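Local coordinates for protein short chain dehydrogenase/reductase (Acinetobacter baumannii, PDB 4IUY) that probably catalyses NAD(P)(H)-dependent oxidation or reduction of an unidentified substrate, as in other short-chain dehydrogenases, at residues L122-N125 against D126-D130; E190-A193 against V194-R198; L228-I232 against P233-F237. All coordinates share one frame; numbering follows the deposited sequence.

In the fold
Contacts 1 to 3 all sit at or near helix ends of a Rossmann fold: one start and two C-terminal parts. Contact 1 opens helix 126-153 by side-chain capping; contact 2 lies in the last part of helix 176-196, where a run of main-chain bonds ends in a weak one; contact 3 turns the chain out of helix 223-231 with apolar packing and a beta turn. Contacts 1 and 2 are partly buried, and both meet the second subunit, contact 1 from the loop as well as from helix 126-153. Contact 3 lies at the surface, on the way to helix 244-251. None touches another: the centres of contacts 1 and 2 are 31 Å apart, those of contacts 2 and 3 35 Å.

Contact 1 of 3, residues L122-N125 against D126-D130; sequences LDYN and DEDWD
Asn-125 and Asp-128 grip each other at the first turn of helix 126-153 as a capping box. The amide oxygen OD1 of Asn-125 accepts the backbone N of Asp-128 at 2.8 Å, with an N-H...O angle of 165°, the donor tilted somewhat from the carbonyl plane. In return Asp-128 OD2 takes the backbone N of Asn-125 at 3.0 Å, in an almost straight bond that reaches the carboxylate from its anti side and somewhat out of its plane. The amide and carboxylate lie stacked, their planes 15° apart. Asn-125 has CG between its own N and carbonyl carbon (chi1 60°), a setting that folds OD1 back over the helix start. Behind the box the regular helix bonding begins, with Trp-129 N donating to Asn-125 O at 2.8 Å.

Next outward, Tyr-124 turns a ring edge to Asp-128, CD1 lying 3.7 Å from Asp-128 CB, with ring and carboxylate nearly perpendicular. Its hydroxyl bonds to Gly-174 O, while Lys-119 forms a salt bridge with Asp-128 OD2. On the second subunit, Trp-141 stacks on Trp-129, and Arg-89 and Gln-142 meet Asp-126 OD1. The box supplies side-chain acceptors for the N-H groups of Asn-125 and Asp-128, and the carboxylates of Asp-126, Glu-127 and Asp-128 would be expected to interact favourably with the positive end of the helix dipole.

Contact 2 of 3, residues E190-A193 against V194-R198; sequences EVMA and VELAR
Val-191 and Glu-195, one turn apart, show how backbone and side chain share a helical step near the end of helix 176-196. Among the backbone hydrogen bonds, Glu-195 N reaches Val-191 O at 3.0 Å in the carbonyl plane, and Val-194 N reaches Glu-190 O at 3.2 Å. Leu-196 N still sits close to Met-192 O, at 2.8 Å, but the N-H...O angle is only 139°; the following bond, Ala-197 N to Ala-193 O, is weak at 3.3 Å. The bonds thus become less straight toward Ala-197.

Apolar contact runs along one flank. Selenomethionine Met-192 and Leu-196 lie side by side, and a bend at chi3 (44°) carries the methyl CE to 3.9 Å from Leu-196 CD1. Beside the polar end of Glu-195, Val-191 CG1 lies 3.4 Å from OE1, whereas OE2 accepts from Gly-174 N of the second subunit.

Val-194 meets Leu-173 of the second subunit and Ala-271 of the third. The helix itself belongs to the beta-alpha-beta unit that links strands 159-163 and 202-208. Met-192 and Leu-196 pack on Val-203 of the latter strand and on helix 126-153, through Ala-144 and Val-148 respectively.

Contact 3 of 3, residues L228-I232 against P233-F237; sequences LLKKI and PTRKF
The Phe-237 ring has Leu-229 on one face and Leu-228 at its edge. Methyl CD2 of Leu-229 stands over the ring centre, 3.8 Å from the centroid and 12° off the normal, a well-aligned CH-pi contact. Leu-229 CG adds a contact, 3.5 Å from Phe-237 CE2. In the ring plane, CD2 of Leu-228 meets CE1 of Phe-237 at 3.9 Å, the two side chains crossing at about a right angle. Ile-232 comes in obliquely, with CD1 3.8 Å from Phe-237 CD1. The other flat group, the guanidinium of Arg-235, has Lys-230 CE over one face; the charged ends remain apart, with Lys-230 NZ 5.0 Å from Arg-235 NH1.

Between these groups the backbone reverses. Arg-235 N donates to Ile-232 O at 2.7 Å, but the donor stands well above the carbonyl plane. Arg-235 adopts a left-handed backbone conformation (phi 55°, psi 34°), and its CA makes a CA-H...O contact with Leu-229 O. Ile-232 CG2, anti to its own N, packs against Pro-233 CD at 3.6 Å.

Leu-228 and Phe-237 both also touch Tyr-210, and Pro-233 reaches Ala-197 of the third subunit. The whole is a helix exit by a type I beta turn, Ile-232 to Arg-235, with Phe-237 folded back on the last turn of helix 223-231 before the chain proceeds to helix 244-251.

Contact 1 of 3, residues L122-N125 against D126-D130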
ATOM      1  N   LEU D 122      12.999 -21.341   8.752  1.00 50.40           N
ATOM      2  CA  LEU D 122      13.820 -21.680   9.907  1.00 59.51           C
ATOM      3  C   LEU D 122      15.248 -22.174   9.578  1.00 60.39           C
ATOM      4  O   LEU D 122      16.036 -22.405  10.498  1.00 57.47           O
ATOM      5  CB  LEU D 122      13.102 -22.717  10.783  1.00 53.55           C
ATOM      6  CG  LEU D 122      11.797 -22.283  11.464  1.00 72.14           C
ATOM      7  CD1 LEU D 122      11.153 -23.477  12.154  1.00 62.05           C
ATOM      8  CD2 LEU D 122      11.993 -21.129  12.454  1.00 52.28           C
ATOM      9  N   ASP D 123      15.562 -22.383   8.297  1.00 59.15           N
ATOM     10  CA  ASP D 123      16.873 -22.898   7.910  1.00 53.78           C
ATOM     11  C   ASP D 123      17.869 -21.790   7.579  1.00 59.18           C
ATOM     12  O   ASP D 123      19.072 -22.023   7.522  1.00 59.70           O
ATOM     13  CB  ASP D 123      16.784 -23.838   6.705  1.00 65.25           C
ATOM     14  CG  ASP D 123      15.992 -25.088   6.990  1.00 68.15           C
ATOM     15  OD1 ASP D 123      15.746 -25.384   8.181  1.00 68.72           O
ATOM     16  OD2 ASP D 123      15.669 -25.811   6.018  1.00 63.73           O
ATOM     17  N   TYR D 124      17.370 -20.588   7.329  1.00 50.72           N
ATOM     18  CA  TYR D 124      18.247 -19.454   7.053  1.00 53.48           C
ATOM     19  C   TYR D 124      19.098 -19.101   8.288  1.00 55.44           C
ATOM     20  O   TYR D 124      18.565 -18.956   9.391  1.00 52.56           O
ATOM     21  CB  TYR D 124      17.417 -18.238   6.641  1.00 47.66           C
ATOM     22  CG  TYR D 124      17.081 -18.147   5.186  1.00 64.64           C
ATOM     23  CD1 TYR D 124      18.077 -17.859   4.246  1.00 46.35           C
ATOM     24  CD2 TYR D 124      15.766 -18.318   4.741  1.00 45.87           C
ATOM     25  CE1 TYR D 124      17.783 -17.755   2.904  1.00 48.10           C
ATOM     26  CE2 TYR D 124      15.456 -18.218   3.395  1.00 45.02           C
ATOM     27  CZ  TYR D 124      16.474 -17.933   2.479  1.00 49.72           C
ATOM     28  OH  TYR D 124      16.208 -17.832   1.135  1.00 46.84           O
ATOM     29  N   ASN D 125      20.408 -18.943   8.104  1.00 56.53           N
ATOM     30  CA  ASN D 125      21.271 -18.543   9.219  1.00 59.95           C
ATOM     31  C   ASN D 125      21.796 -17.101   9.139  1.00 58.57           C
ATOM     32  O   ASN D 125      21.530 -16.372   8.162  1.00 51.86           O
ATOM     33  CB  ASN D 125      22.429 -19.523   9.419  1.00 54.54           C
ATOM     34  CG  ASN D 125      23.329 -19.638   8.197  1.00 56.82           C
ATOM     35  OD1 ASN D 125      23.742 -18.639   7.605  1.00 54.39           O
ATOM     36  ND2 ASN D 125      23.633 -20.874   7.810  1.00 61.62           N
ATOM     37  N   ASP D 126      22.550 -16.716  10.172  1.00 52.30           N
ATOM     38  CA  ASP D 126      23.093 -15.369  10.299  1.00 51.66           C
ATOM     39  C   ASP D 126      23.975 -15.024   9.092  1.00 51.19           C
ATOM     40  O   ASP D 126      23.984 -13.881   8.623  1.00 57.54           O
ATOM     41  CB  ASP D 126      23.908 -15.206  11.600  1.00 58.05           C
ATOM     42  CG  ASP D 126      23.046 -15.206  12.873  1.00 60.06           C
ATOM     43  OD1 ASP D 126      21.841 -14.903  12.817  1.00 55.26           O
ATOM     44  OD2 ASP D 126      23.601 -15.473  13.962  1.00 72.60           O
ATOM     45  N   GLU D 127      24.702 -16.016   8.583  1.00 52.35           N
ATOM     46  CA  GLU D 127      25.587 -15.801   7.438  1.00 53.60           C
ATOM     47  C   GLU D 127      24.765 -15.554   6.171  1.00 55.50           C
ATOM     48  O   GLU D 127      25.067 -14.630   5.394  1.00 49.21           O
ATOM     49  CB  GLU D 127      26.564 -16.968   7.257  1.00 56.87           C
ATOM     50  CG  GLU D 127      27.554 -17.151   8.427  1.00 74.93           C
ATOM     51  CD  GLU D 127      26.883 -17.688   9.713  1.00 87.91           C
ATOM     52  OE1 GLU D 127      26.172 -18.722   9.643  1.00 87.15           O
ATOM     53  OE2 GLU D 127      27.036 -17.056  10.788  1.00 88.59           O
ATOM     54  N   ASP D 128      23.717 -16.360   5.984  1.00 54.58           N
ATOM     55  CA  ASP D 128      22.776 -16.165   4.885  1.00 48.27           C
ATOM     56  C   ASP D 128      22.151 -14.786   4.983  1.00 52.79           C
ATOM     57  O   ASP D 128      22.068 -14.062   3.990  1.00 53.10           O
ATOM     58  CB  ASP D 128      21.651 -17.184   4.923  1.00 48.40           C
ATOM     59  CG  ASP D 128      22.115 -18.599   4.754  1.00 53.85           C
ATOM     60  OD1 ASP D 128      23.072 -18.831   3.978  1.00 59.66           O
ATOM     61  OD2 ASP D 128      21.488 -19.489   5.390  1.00 58.30           O
ATOM     62  N   TRP D 129      21.693 -14.427   6.185  1.00 48.80           N
ATOM     63  CA  TRP D 129      21.052 -13.133   6.380  1.00 45.31           C
ATOM     64  C   TRP D 129      21.968 -11.977   6.008  1.00 49.01           C
ATOM     65  O   TRP D 129      21.573 -11.101   5.237  1.00 43.63           O
ATOM     66  CB  TRP D 129      20.569 -12.982   7.814  1.00 46.06           C
ATOM     67  CG  TRP D 129      19.982 -11.633   8.121  1.00 44.69           C
ATOM     68  CD1 TRP D 129      20.655 -10.510   8.514  1.00 44.81           C
ATOM     69  CD2 TRP D 129      18.602 -11.268   8.046  1.00 49.31           C
ATOM     70  NE1 TRP D 129      19.775  -9.470   8.705  1.00 48.51           N
ATOM     71  CE2 TRP D 129      18.509  -9.907   8.419  1.00 46.12           C
ATOM     72  CE3 TRP D 129      17.433 -11.960   7.713  1.00 46.93           C
ATOM     73  CZ2 TRP D 129      17.303  -9.233   8.463  1.00 44.88           C
ATOM     74  CZ3 TRP D 129      16.232 -11.286   7.762  1.00 50.55           C
ATOM     75  CH2 TRP D 129      16.177  -9.933   8.124  1.00 43.92           C
ATOM     76  N   ASP D 130      23.170 -11.958   6.585  1.00 46.32           N
ATOM     77  CA  ASP D 130      24.141 -10.899   6.293  1.00 48.64           C
ATOM     78  C   ASP D 130      24.437 -10.804   4.804  1.00 47.36           C
ATOM     79  O   ASP D 130      24.445  -9.717   4.254  1.00 53.09           O
ATOM     80  CB  ASP D 130      25.437 -11.062   7.086  1.00 48.18           C
ATOM     81  CG  ASP D 130      25.239 -10.860   8.593  1.00 57.63           C
ATOM     82  OD1 ASP D 130      24.194 -10.293   9.020  1.00 53.65           O
ATOM     83  OD2 ASP D 130      26.141 -11.262   9.363  1.00 60.27           O
TER

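Contact 2 of 3, residues E190-A193 against V194-R198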
ATOM      1  N   GLU D 190      11.874   5.726  -1.252  1.00 36.56           N
ATOM      2  CA  GLU D 190      10.962   6.827  -0.922  1.00 38.28           C
ATOM      3  C   GLU D 190      11.594   7.856   0.000  1.00 44.62           C
ATOM      4  O   GLU D 190      11.450   9.074  -0.215  1.00 37.46           O
ATOM      5  CB  GLU D 190       9.684   6.286  -0.286  1.00 35.48           C
ATOM      6  CG  GLU D 190       8.945   5.287  -1.195  1.00 62.93           C
ATOM      7  CD  GLU D 190       7.739   4.596  -0.536  1.00 61.31           C
ATOM      8  OE1 GLU D 190       7.902   3.923   0.518  1.00 57.12           O
ATOM      9  OE2 GLU D 190       6.622   4.752  -1.082  1.00 60.97           O
ATOM     10  N   VAL D 191      12.273   7.361   1.037  1.00 36.94           N
ATOM     11  CA  VAL D 191      12.926   8.225   2.027  1.00 45.07           C
ATOM     12  C   VAL D 191      14.069   9.035   1.383  1.00 43.70           C
ATOM     13  O   VAL D 191      14.187  10.235   1.604  1.00 45.65           O
ATOM     14  CB  VAL D 191      13.445   7.395   3.246  1.00 49.46           C
ATOM     15  CG1 VAL D 191      14.243   8.260   4.190  1.00 52.78           C
ATOM     16  CG2 VAL D 191      12.278   6.761   3.995  1.00 50.30           C
HETATM   17  N   MSE D 192      14.875   8.369   0.559  1.00 39.30           N
HETATM   18  CA  MSE D 192      15.943   9.030  -0.165  1.00 42.28           C
HETATM   19  C   MSE D 192      15.369  10.067  -1.119  1.00 44.53           C
HETATM   20  O   MSE D 192      15.924  11.152  -1.275  1.00 44.30           O
HETATM   21  CB  MSE D 192      16.786   8.030  -0.923  1.00 38.11           C
HETATM   22  CG  MSE D 192      17.690   7.164  -0.061  1.00 45.50           C
HETATM   23 SE   MSE D 192      18.563   5.767  -1.174  0.86 57.65          SE
HETATM   24  CE  MSE D 192      19.062   6.870  -2.687  1.00 73.98           C
ATOM     25  N   ALA D 193      14.249   9.750  -1.749  1.00 48.91           N
ATOM     26  CA  ALA D 193      13.667  10.701  -2.686  1.00 38.44           C
ATOM     27  C   ALA D 193      13.396  12.023  -1.970  1.00 42.05           C
ATOM     28  O   ALA D 193      13.714  13.104  -2.489  1.00 42.84           O
ATOM     29  CB  ALA D 193      12.426  10.156  -3.272  1.00 37.62           C
ATOM     30  N   VAL D 194      12.858  11.920  -0.759  1.00 39.84           N
ATOM     31  CA  VAL D 194      12.554  13.094   0.049  1.00 41.15           C
ATOM     32  C   VAL D 194      13.807  13.855   0.466  1.00 45.87           C
ATOM     33  O   VAL D 194      13.876  15.074   0.303  1.00 46.93           O
ATOM     34  CB  VAL D 194      11.753  12.709   1.329  1.00 41.11           C
ATOM     35  CG1 VAL D 194      11.701  13.893   2.296  1.00 42.69           C
ATOM     36  CG2 VAL D 194      10.338  12.198   0.965  1.00 40.25           C
ATOM     37  N   GLU D 195      14.809  13.128   0.955  1.00 46.27           N
ATOM     38  CA  GLU D 195      16.023  13.733   1.508  1.00 49.16           C
ATOM     39  C   GLU D 195      17.036  14.230   0.474  1.00 54.85           C
ATOM     40  O   GLU D 195      17.879  15.062   0.789  1.00 45.44           O
ATOM     41  CB  GLU D 195      16.676  12.783   2.529  1.00 49.59           C
ATOM     42  CG  GLU D 195      15.988  12.847   3.907  1.00 55.31           C
ATOM     43  CD  GLU D 195      16.551  11.868   4.932  1.00 68.22           C
ATOM     44  OE1 GLU D 195      16.558  10.653   4.651  1.00 77.87           O
ATOM     45  OE2 GLU D 195      16.993  12.310   6.016  1.00 66.89           O
ATOM     46  N   LEU D 196      16.939  13.740  -0.762  1.00 47.41           N
ATOM     47  CA  LEU D 196      17.897  14.125  -1.789  1.00 47.85           C
ATOM     48  C   LEU D 196      17.375  15.137  -2.812  1.00 48.98           C
ATOM     49  O   LEU D 196      18.144  15.651  -3.639  1.00 46.40           O
ATOM     50  CB  LEU D 196      18.428  12.876  -2.512  1.00 48.35           C
ATOM     51  CG  LEU D 196      19.160  11.912  -1.583  1.00 41.95           C
ATOM     52  CD1 LEU D 196      19.693  10.715  -2.381  1.00 44.93           C
ATOM     53  CD2 LEU D 196      20.284  12.666  -0.814  1.00 43.58           C
ATOM     54  N   ALA D 197      16.081  15.429  -2.749  1.00 43.70           N
ATOM     55  CA  ALA D 197      15.471  16.379  -3.662  1.00 52.21           C
ATOM     56  C   ALA D 197      16.171  17.732  -3.618  1.00 56.74           C
ATOM     57  O   ALA D 197      16.341  18.381  -4.657  1.00 52.64           O
ATOM     58  CB  ALA D 197      14.003  16.538  -3.369  1.00 44.16           C
ATOM     59  N   ARG D 198      16.645  18.124  -2.435  1.00 54.61           N
ATOM     60  CA  ARG D 198      17.297  19.422  -2.301  1.00 51.74           C
ATOM     61  C   ARG D 198      18.571  19.545  -3.144  1.00 55.10           C
ATOM     62  O   ARG D 198      19.049  20.656  -3.377  1.00 54.61           O
ATOM     63  CB  ARG D 198      17.603  19.758  -0.829  1.00 55.47           C
ATOM     64  CG  ARG D 198      18.494  18.791  -0.068  1.00 62.09           C
ATOM     65  CD  ARG D 198      18.980  19.471   1.205  1.00 81.28           C
ATOM     66  NE  ARG D 198      19.473  18.561   2.236  1.00 98.92           N
ATOM     67  CZ  ARG D 198      20.236  18.946   3.262  1.00110.09           C
ATOM     68  NH1 ARG D 198      20.619  20.218   3.373  1.00113.16           N
ATOM     69  NH2 ARG D 198      20.646  18.058   4.162  1.00109.64           N
TER

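Contact 3 of 3, residues L228-I232 against P233-F237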
ATOM      1  N   LEU D 228       2.829 -21.469 -12.022  1.00 85.71           N
ATOM      2  CA  LEU D 228       3.040 -20.044 -11.806  1.00 75.70           C
ATOM      3  C   LEU D 228       2.715 -19.260 -13.086  1.00 69.79           C
ATOM      4  O   LEU D 228       2.049 -18.219 -13.015  1.00 59.05           O
ATOM      5  CB  LEU D 228       4.484 -19.772 -11.357  1.00 71.71           C
ATOM      6  CG  LEU D 228       4.804 -18.392 -10.759  1.00 67.15           C
ATOM      7  CD1 LEU D 228       4.245 -18.305  -9.360  1.00 68.64           C
ATOM      8  CD2 LEU D 228       6.301 -18.115 -10.733  1.00 73.40           C
ATOM      9  N   LEU D 229       3.180 -19.744 -14.243  1.00 57.83           N
ATOM     10  CA  LEU D 229       2.857 -19.072 -15.503  1.00 52.94           C
ATOM     11  C   LEU D 229       1.366 -18.857 -15.698  1.00 45.70           C
ATOM     12  O   LEU D 229       0.959 -17.774 -16.085  1.00 49.52           O
ATOM     13  CB  LEU D 229       3.376 -19.835 -16.716  1.00 54.76           C
ATOM     14  CG  LEU D 229       4.586 -19.296 -17.472  1.00 57.04           C
ATOM     15  CD1 LEU D 229       4.726 -20.001 -18.841  1.00 52.34           C
ATOM     16  CD2 LEU D 229       4.542 -17.766 -17.613  1.00 50.08           C
ATOM     17  N   LYS D 230       0.535 -19.855 -15.407  1.00 47.98           N
ATOM     18  CA  LYS D 230      -0.899 -19.642 -15.625  1.00 53.68           C
ATOM     19  C   LYS D 230      -1.529 -18.672 -14.638  1.00 54.99           C
ATOM     20  O   LYS D 230      -2.602 -18.138 -14.904  1.00 67.66           O
ATOM     21  CB  LYS D 230      -1.699 -20.953 -15.641  1.00 57.24           C
ATOM     22  CG  LYS D 230      -1.694 -21.706 -16.951  1.00 70.91           C
ATOM     23  CD  LYS D 230      -2.892 -22.658 -17.002  1.00 79.74           C
ATOM     24  CE  LYS D 230      -3.059 -23.319 -18.371  1.00 83.54           C
ATOM     25  NZ  LYS D 230      -4.235 -24.255 -18.425  1.00 75.50           N
ATOM     26  N   LYS D 231      -0.837 -18.378 -13.543  1.00 56.03           N
ATOM     27  CA  LYS D 231      -1.369 -17.434 -12.554  1.00 55.21           C
ATOM     28  C   LYS D 231      -1.096 -16.019 -13.040  1.00 48.74           C
ATOM     29  O   LYS D 231      -1.883 -15.109 -12.787  1.00 55.73           O
ATOM     30  CB  LYS D 231      -0.726 -17.623 -11.170  1.00 59.71           C
ATOM     31  CG  LYS D 231      -0.778 -19.033 -10.545  1.00 69.60           C
ATOM     32  CD  LYS D 231      -2.142 -19.491 -10.033  1.00 78.62           C
ATOM     33  CE  LYS D 231      -1.976 -20.815  -9.246  1.00 85.91           C
ATOM     34  NZ  LYS D 231      -3.248 -21.498  -8.847  1.00 85.50           N
ATOM     35  N   ILE D 232       0.020 -15.836 -13.748  1.00 42.17           N
ATOM     36  CA  ILE D 232       0.395 -14.510 -14.253  1.00 39.30           C
ATOM     37  C   ILE D 232      -0.557 -14.068 -15.377  1.00 45.32           C
ATOM     38  O   ILE D 232      -0.718 -14.785 -16.361  1.00 40.84           O
ATOM     39  CB  ILE D 232       1.848 -14.504 -14.786  1.00 39.20           C
ATOM     40  CG1 ILE D 232       2.836 -14.898 -13.681  1.00 40.64           C
ATOM     41  CG2 ILE D 232       2.222 -13.128 -15.329  1.00 37.79           C
ATOM     42  CD1 ILE D 232       4.262 -15.083 -14.169  1.00 39.61           C
ATOM     43  N   PRO D 233      -1.165 -12.874 -15.243  1.00 44.80           N
ATOM     44  CA  PRO D 233      -2.199 -12.433 -16.193  1.00 44.65           C
ATOM     45  C   PRO D 233      -1.774 -12.497 -17.652  1.00 45.25           C
ATOM     46  O   PRO D 233      -2.530 -13.018 -18.461  1.00 45.01           O
ATOM     47  CB  PRO D 233      -2.463 -10.976 -15.776  1.00 43.65           C
ATOM     48  CG  PRO D 233      -2.166 -10.949 -14.323  1.00 46.47           C
ATOM     49  CD  PRO D 233      -0.957 -11.881 -14.171  1.00 48.26           C
ATOM     50  N   THR D 234      -0.585 -12.021 -17.992  1.00 45.36           N
ATOM     51  CA  THR D 234      -0.125 -12.149 -19.373  1.00 44.37           C
ATOM     52  C   THR D 234       0.388 -13.540 -19.706  1.00 43.67           C
ATOM     53  O   THR D 234       0.725 -13.816 -20.855  1.00 43.15           O
ATOM     54  CB  THR D 234       1.029 -11.221 -19.683  1.00 43.99           C
ATOM     55  OG1 THR D 234       2.122 -11.585 -18.848  1.00 39.83           O
ATOM     56  CG2 THR D 234       0.652  -9.778 -19.461  1.00 38.93           C
ATOM     57  N   ARG D 235       0.522 -14.387 -18.689  1.00 47.84           N
ATOM     58  CA  ARG D 235       1.066 -15.728 -18.888  1.00 43.15           C
ATOM     59  C   ARG D 235       2.447 -15.768 -19.557  1.00 45.66           C
ATOM     60  O   ARG D 235       2.758 -16.650 -20.358  1.00 50.54           O
ATOM     61  CB  ARG D 235       0.059 -16.600 -19.611  1.00 50.04           C
ATOM     62  CG  ARG D 235      -1.136 -16.853 -18.732  1.00 53.18           C
ATOM     63  CD  ARG D 235      -2.130 -17.704 -19.391  1.00 59.26           C
ATOM     64  NE  ARG D 235      -3.295 -17.928 -18.544  1.00 57.45           N
ATOM     65  CZ  ARG D 235      -4.275 -18.772 -18.866  1.00 57.23           C
ATOM     66  NH1 ARG D 235      -4.219 -19.460 -20.005  1.00 51.13           N
ATOM     67  NH2 ARG D 235      -5.299 -18.934 -18.049  1.00 49.73           N
ATOM     68  N   LYS D 236       3.245 -14.762 -19.246  1.00 41.98           N
ATOM     69  CA  LYS D 236       4.613 -14.659 -19.701  1.00 52.23           C
ATOM     70  C   LYS D 236       5.456 -14.184 -18.543  1.00 48.40           C
ATOM     71  O   LYS D 236       5.112 -13.219 -17.862  1.00 39.24           O
ATOM     72  CB  LYS D 236       4.770 -13.644 -20.838  1.00 50.39           C
ATOM     73  CG  LYS D 236       4.247 -14.055 -22.193  1.00 54.47           C
ATOM     74  CD  LYS D 236       4.453 -12.890 -23.137  1.00 72.76           C
ATOM     75  CE  LYS D 236       4.039 -13.188 -24.559  1.00 88.24           C
ATOM     76  NZ  LYS D 236       4.219 -11.943 -25.369  1.00 96.59           N
ATOM     77  N   PHE D 237       6.607 -14.809 -18.376  1.00 41.70           N
ATOM     78  CA  PHE D 237       7.587 -14.300 -17.440  1.00 49.48           C
ATOM     79  C   PHE D 237       8.124 -13.003 -18.033  1.00 45.06           C
ATOM     80  O   PHE D 237       7.895 -12.696 -19.197  1.00 40.15           O
ATOM     81  CB  PHE D 237       8.707 -15.325 -17.181  1.00 46.38           C
ATOM     82  CG  PHE D 237       8.250 -16.533 -16.412  1.00 43.34           C
ATOM     83  CD1 PHE D 237       7.741 -16.398 -15.125  1.00 43.82           C
ATOM     84  CD2 PHE D 237       8.324 -17.798 -16.964  1.00 48.25           C
ATOM     85  CE1 PHE D 237       7.310 -17.506 -14.408  1.00 47.57           C
ATOM     86  CE2 PHE D 237       7.897 -18.910 -16.253  1.00 48.05           C
ATOM     87  CZ  PHE D 237       7.388 -18.764 -14.974  1.00 45.88           C
TER